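Local coordinates for LbaCas13a H328A (C2c2) (Lachnospiraceae bacterium NK4A179, PDB 5WLH), which binds its CRISPR RNA as a guide and, as a Cas13a enzyme, probably cleaves RNA once a complementary target pairs with that guide, at residues 297-307 / 323-334. Residues are numbered along the deposited sequence; the frame is centred on the assembly and turned at random.
Sequences DMLRRMRRLVV and EKFDVWEDAAAR. With nucleotides of chain B.
Arg-303 and Asp-330 form the salt bridge that joins helices 292-311 and 327-335: NE and NH2 of Arg-303 both reach OD2 of Asp-330, at 2.8 and 2.7 Å, NE on its anti lone pair and NH2 from above the carboxylate plane. Arg-334 takes the other oxygen, its NH2 lying 2.8 Å from Asp-330 OD1, so one buried carboxylate ties two arginines together; Glu-434 and Asp-315 supply further negative charge to Arg-303 and Arg-334 respectively. A chi2 of 65° bends the Arg-303 chain into the hole framed by Val-327, Asp-330, Ala-331 and Arg-334.

Arg-300 repeats the side-on grip on a backbone oxygen. Its NE meets a lone pair of Phe-325 O at 2.8 Å, nearly straight at 163°, while NH2 adds a longer bond to the same atom. An alanine here would remove both donors and is likely to leave Phe-325 O without these partners and the turn before helix 327-335 less firmly held.

Around these bonds, Val-327 CG1 packs 3.5 Å from Arg-303 CB, and the Phe-325 ring edge meets Arg-303 CG and Arg-304 CG. Leu-299 CD1 touches Trp-328 CZ2, 3.9 Å away, and the base of G2 of chain B lies over one indole face. The example illustrates how side-on arginine grips, two nitrogens on one oxygen, can join neighbouring helices while their aliphatic parts pack; here they probably help fix the start of helix 327-335, where Trp-328 meets the RNA.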
# COMPACT_ATOMS: atom_id res chain seq x y z
N ASP A 297 -12.23 2.58 -35.44
CA ASP A 297 -11.36 2.18 -36.55
C ASP A 297 -9.92 2.01 -36.09
O ASP A 297 -9.22 1.09 -36.53
CB ASP A 297 -11.44 3.21 -37.67
CG ASP A 297 -10.46 2.92 -38.77
OD1 ASP A 297 -10.75 2.00 -39.57
OD2 ASP A 297 -9.41 3.59 -38.82
N MET A 298 -9.46 2.87 -35.17
CA MET A 298 -8.09 2.76 -34.68
C MET A 298 -7.92 1.52 -33.81
O MET A 298 -6.89 0.84 -33.91
CB MET A 298 -7.71 4.02 -33.91
CG MET A 298 -7.55 5.24 -34.82
SD MET A 298 -7.35 6.72 -33.81
CE MET A 298 -5.64 6.55 -33.31
N LEU A 299 -8.90 1.21 -32.96
CA LEU A 299 -8.80 -0.02 -32.18
C LEU A 299 -8.83 -1.25 -33.07
O LEU A 299 -8.20 -2.26 -32.77
CB LEU A 299 -9.93 -0.13 -31.16
CG LEU A 299 -9.76 0.58 -29.83
CD1 LEU A 299 -10.64 -0.12 -28.78
CD2 LEU A 299 -8.28 0.58 -29.42
N ARG A 300 -9.57 -1.18 -34.18
CA ARG A 300 -9.59 -2.32 -35.09
C ARG A 300 -8.23 -2.56 -35.73
O ARG A 300 -7.82 -3.71 -35.90
CB ARG A 300 -10.64 -2.09 -36.17
CG ARG A 300 -10.78 -3.24 -37.15
CD ARG A 300 -12.07 -3.08 -37.96
NE ARG A 300 -13.25 -3.03 -37.10
CZ ARG A 300 -13.95 -1.93 -36.86
NH1 ARG A 300 -13.60 -0.78 -37.42
NH2 ARG A 300 -15.00 -1.98 -36.06
N ARG A 301 -7.52 -1.49 -36.10
CA ARG A 301 -6.19 -1.67 -36.66
C ARG A 301 -5.25 -2.26 -35.62
O ARG A 301 -4.41 -3.12 -35.95
CB ARG A 301 -5.64 -0.34 -37.16
CG ARG A 301 -6.41 0.17 -38.41
CD ARG A 301 -6.06 1.60 -38.73
NE ARG A 301 -7.08 2.17 -39.61
CZ ARG A 301 -7.14 1.94 -40.92
NH1 ARG A 301 -6.22 1.18 -41.49
NH2 ARG A 301 -8.10 2.48 -41.66
N MET A 302 -5.36 -1.82 -34.37
CA MET A 302 -4.54 -2.41 -33.32
C MET A 302 -4.92 -3.87 -33.10
O MET A 302 -4.05 -4.73 -32.89
CB MET A 302 -4.69 -1.61 -32.03
CG MET A 302 -3.69 -1.98 -30.98
SD MET A 302 -3.88 -0.96 -29.48
CE MET A 302 -5.32 -1.71 -28.76
N ARG A 303 -6.22 -4.18 -33.17
CA ARG A 303 -6.66 -5.57 -33.05
C ARG A 303 -6.08 -6.43 -34.16
O ARG A 303 -5.67 -7.57 -33.92
CB ARG A 303 -8.18 -5.63 -33.05
CG ARG A 303 -8.75 -7.03 -32.92
CD ARG A 303 -8.42 -7.63 -31.56
NE ARG A 303 -8.63 -9.07 -31.56
CZ ARG A 303 -8.41 -9.87 -30.51
NH1 ARG A 303 -7.99 -9.35 -29.36
NH2 ARG A 303 -8.62 -11.18 -30.63
N ARG A 304 -6.04 -5.91 -35.39
CA ARG A 304 -5.47 -6.67 -36.50
C ARG A 304 -3.99 -6.98 -36.25
O ARG A 304 -3.50 -8.05 -36.62
CB ARG A 304 -5.65 -5.92 -37.81
CG ARG A 304 -7.07 -5.97 -38.32
CD ARG A 304 -7.13 -5.60 -39.80
NE ARG A 304 -8.50 -5.33 -40.23
CZ ARG A 304 -9.02 -4.11 -40.28
NH1 ARG A 304 -8.29 -3.06 -39.92
NH2 ARG A 304 -10.27 -3.95 -40.69
N LEU A 305 -3.27 -6.04 -35.64
CA LEU A 305 -1.87 -6.33 -35.31
C LEU A 305 -1.77 -7.50 -34.35
O LEU A 305 -0.88 -8.34 -34.49
CB LEU A 305 -1.19 -5.10 -34.73
CG LEU A 305 -0.92 -3.98 -35.73
CD1 LEU A 305 -0.36 -2.76 -35.01
CD2 LEU A 305 0.06 -4.44 -36.78
N VAL A 306 -2.65 -7.55 -33.35
CA VAL A 306 -2.63 -8.68 -32.41
C VAL A 306 -2.97 -9.97 -33.14
O VAL A 306 -2.33 -11.01 -32.94
CB VAL A 306 -3.60 -8.43 -31.25
CG1 VAL A 306 -3.68 -9.66 -30.33
CG2 VAL A 306 -3.20 -7.19 -30.46
N VAL A 307 -4.00 -9.93 -33.98
CA VAL A 307 -4.37 -11.13 -34.71
C VAL A 307 -3.22 -11.58 -35.60
O VAL A 307 -2.87 -12.78 -35.64
CB VAL A 307 -5.66 -10.89 -35.52
CG1 VAL A 307 -5.89 -12.06 -36.51
CG2 VAL A 307 -6.86 -10.71 -34.58
N GLU A 323 -13.12 -4.98 -43.66
CA GLU A 323 -14.11 -5.61 -42.80
C GLU A 323 -14.09 -4.91 -41.45
O GLU A 323 -13.06 -4.89 -40.77
CB GLU A 323 -13.83 -7.10 -42.64
CG GLU A 323 -14.84 -7.78 -41.73
CD GLU A 323 -14.64 -9.27 -41.63
OE1 GLU A 323 -13.86 -9.82 -42.44
OE2 GLU A 323 -15.25 -9.90 -40.74
N LYS A 324 -15.22 -4.32 -41.08
CA LYS A 324 -15.35 -3.63 -39.79
C LYS A 324 -15.74 -4.63 -38.70
O LYS A 324 -16.76 -4.49 -38.03
CB LYS A 324 -16.36 -2.49 -39.89
CG LYS A 324 -15.94 -1.29 -40.76
CD LYS A 324 -14.45 -1.00 -40.66
CE LYS A 324 -13.77 -1.03 -42.02
NZ LYS A 324 -12.28 -1.10 -41.89
N PHE A 325 -14.92 -5.66 -38.53
CA PHE A 325 -15.29 -6.69 -37.57
C PHE A 325 -15.29 -6.13 -36.16
O PHE A 325 -14.58 -5.18 -35.84
CB PHE A 325 -14.37 -7.91 -37.67
CG PHE A 325 -12.95 -7.67 -37.25
CD1 PHE A 325 -12.04 -7.09 -38.13
CD2 PHE A 325 -12.52 -8.05 -35.99
CE1 PHE A 325 -10.73 -6.87 -37.74
CE2 PHE A 325 -11.20 -7.83 -35.60
CZ PHE A 325 -10.31 -7.24 -36.47
N ASP A 326 -16.17 -6.68 -35.33
CA ASP A 326 -16.25 -6.30 -33.93
C ASP A 326 -15.02 -6.84 -33.21
O ASP A 326 -14.80 -8.05 -33.18
CB ASP A 326 -17.53 -6.84 -33.32
CG ASP A 326 -17.80 -6.29 -31.94
OD1 ASP A 326 -17.12 -6.72 -31.00
OD2 ASP A 326 -18.71 -5.43 -31.81
N VAL A 327 -14.19 -5.93 -32.67
CA VAL A 327 -12.96 -6.37 -32.01
C VAL A 327 -13.26 -7.22 -30.78
O VAL A 327 -12.53 -8.16 -30.47
CB VAL A 327 -12.07 -5.16 -31.65
CG1 VAL A 327 -11.54 -4.52 -32.90
CG2 VAL A 327 -12.84 -4.14 -30.81
N TRP A 328 -14.34 -6.90 -30.06
CA TRP A 328 -14.63 -7.65 -28.85
C TRP A 328 -15.20 -9.02 -29.18
O TRP A 328 -14.95 -9.98 -28.46
CB TRP A 328 -15.59 -6.84 -27.96
CG TRP A 328 -15.27 -5.36 -27.95
CD1 TRP A 328 -15.98 -4.36 -28.55
CD2 TRP A 328 -14.14 -4.72 -27.32
NE1 TRP A 328 -15.37 -3.14 -28.33
CE2 TRP A 328 -14.24 -3.34 -27.58
CE3 TRP A 328 -13.06 -5.19 -26.56
CZ2 TRP A 328 -13.31 -2.42 -27.11
CZ3 TRP A 328 -12.14 -4.28 -26.08
CH2 TRP A 328 -12.27 -2.90 -26.36
N GLU A 329 -15.95 -9.13 -30.28
CA GLU A 329 -16.38 -10.44 -30.75
C GLU A 329 -15.19 -11.29 -31.17
O GLU A 329 -15.15 -12.50 -30.88
CB GLU A 329 -17.36 -10.27 -31.92
CG GLU A 329 -18.24 -11.47 -32.19
CD GLU A 329 -19.43 -11.12 -33.07
OE1 GLU A 329 -19.40 -11.46 -34.28
OE2 GLU A 329 -20.38 -10.49 -32.56
N ASP A 330 -14.22 -10.69 -31.85
CA ASP A 330 -13.03 -11.45 -32.20
C ASP A 330 -12.28 -11.87 -30.95
O ASP A 330 -11.81 -13.01 -30.85
CB ASP A 330 -12.10 -10.64 -33.10
CG ASP A 330 -10.90 -11.44 -33.53
OD1 ASP A 330 -11.09 -12.39 -34.32
OD2 ASP A 330 -9.78 -11.18 -33.05
N ALA A 331 -12.15 -10.95 -29.99
CA ALA A 331 -11.50 -11.27 -28.72
C ALA A 331 -12.18 -12.45 -28.05
O ALA A 331 -11.51 -13.39 -27.61
CB ALA A 331 -11.51 -10.04 -27.81
N ALA A 332 -13.51 -12.41 -27.97
CA ALA A 332 -14.26 -13.52 -27.40
C ALA A 332 -14.01 -14.81 -28.16
O ALA A 332 -13.96 -15.89 -27.56
CB ALA A 332 -15.76 -13.19 -27.39
N ALA A 333 -13.81 -14.71 -29.48
CA ALA A 333 -13.62 -15.90 -30.30
C ALA A 333 -12.27 -16.56 -30.01
O ALA A 333 -12.20 -17.79 -29.90
CB ALA A 333 -13.73 -15.54 -31.78
N ARG A 334 -11.20 -15.78 -29.88
CA ARG A 334 -9.90 -16.38 -29.63
C ARG A 334 -9.82 -17.02 -28.25
O ARG A 334 -9.06 -17.97 -28.05
CB ARG A 334 -8.77 -15.36 -29.80
CG ARG A 334 -8.92 -14.44 -30.99
CD ARG A 334 -8.67 -15.15 -32.31
NE ARG A 334 -8.98 -14.28 -33.44
CZ ARG A 334 -8.64 -14.53 -34.70
NH1 ARG A 334 -7.96 -15.64 -34.99
NH2 ARG A 334 -8.96 -13.67 -35.65
P G B 2 -18.59 -9.03 -25.74
OP1 G B 2 -19.01 -10.47 -25.81
OP2 G B 2 -19.55 -8.02 -25.22
O5' G B 2 -17.24 -8.93 -24.90
C5' G B 2 -16.06 -9.60 -25.33
C4' G B 2 -14.82 -9.19 -24.56
O4' G B 2 -14.51 -7.79 -24.80
C3' G B 2 -14.90 -9.35 -23.04
O3' G B 2 -13.59 -9.65 -22.57
C2' G B 2 -15.25 -7.94 -22.58
O2' G B 2 -14.93 -7.65 -21.24
C1' G B 2 -14.42 -7.11 -23.56
N9 G B 2 -14.93 -5.75 -23.72
C8 G B 2 -16.20 -5.44 -24.16
N7 G B 2 -16.40 -4.16 -24.21
C5 G B 2 -15.21 -3.60 -23.77
C6 G B 2 -14.86 -2.23 -23.63
O6 G B 2 -15.58 -1.25 -23.86
N1 G B 2 -13.56 -2.05 -23.18
C2 G B 2 -12.70 -3.07 -22.89
N2 G B 2 -11.47 -2.67 -22.47
N3 G B 2 -13.01 -4.37 -23.01
C4 G B 2 -14.28 -4.56 -23.47
O HOH W 1 -10.43 -0.36 -40.01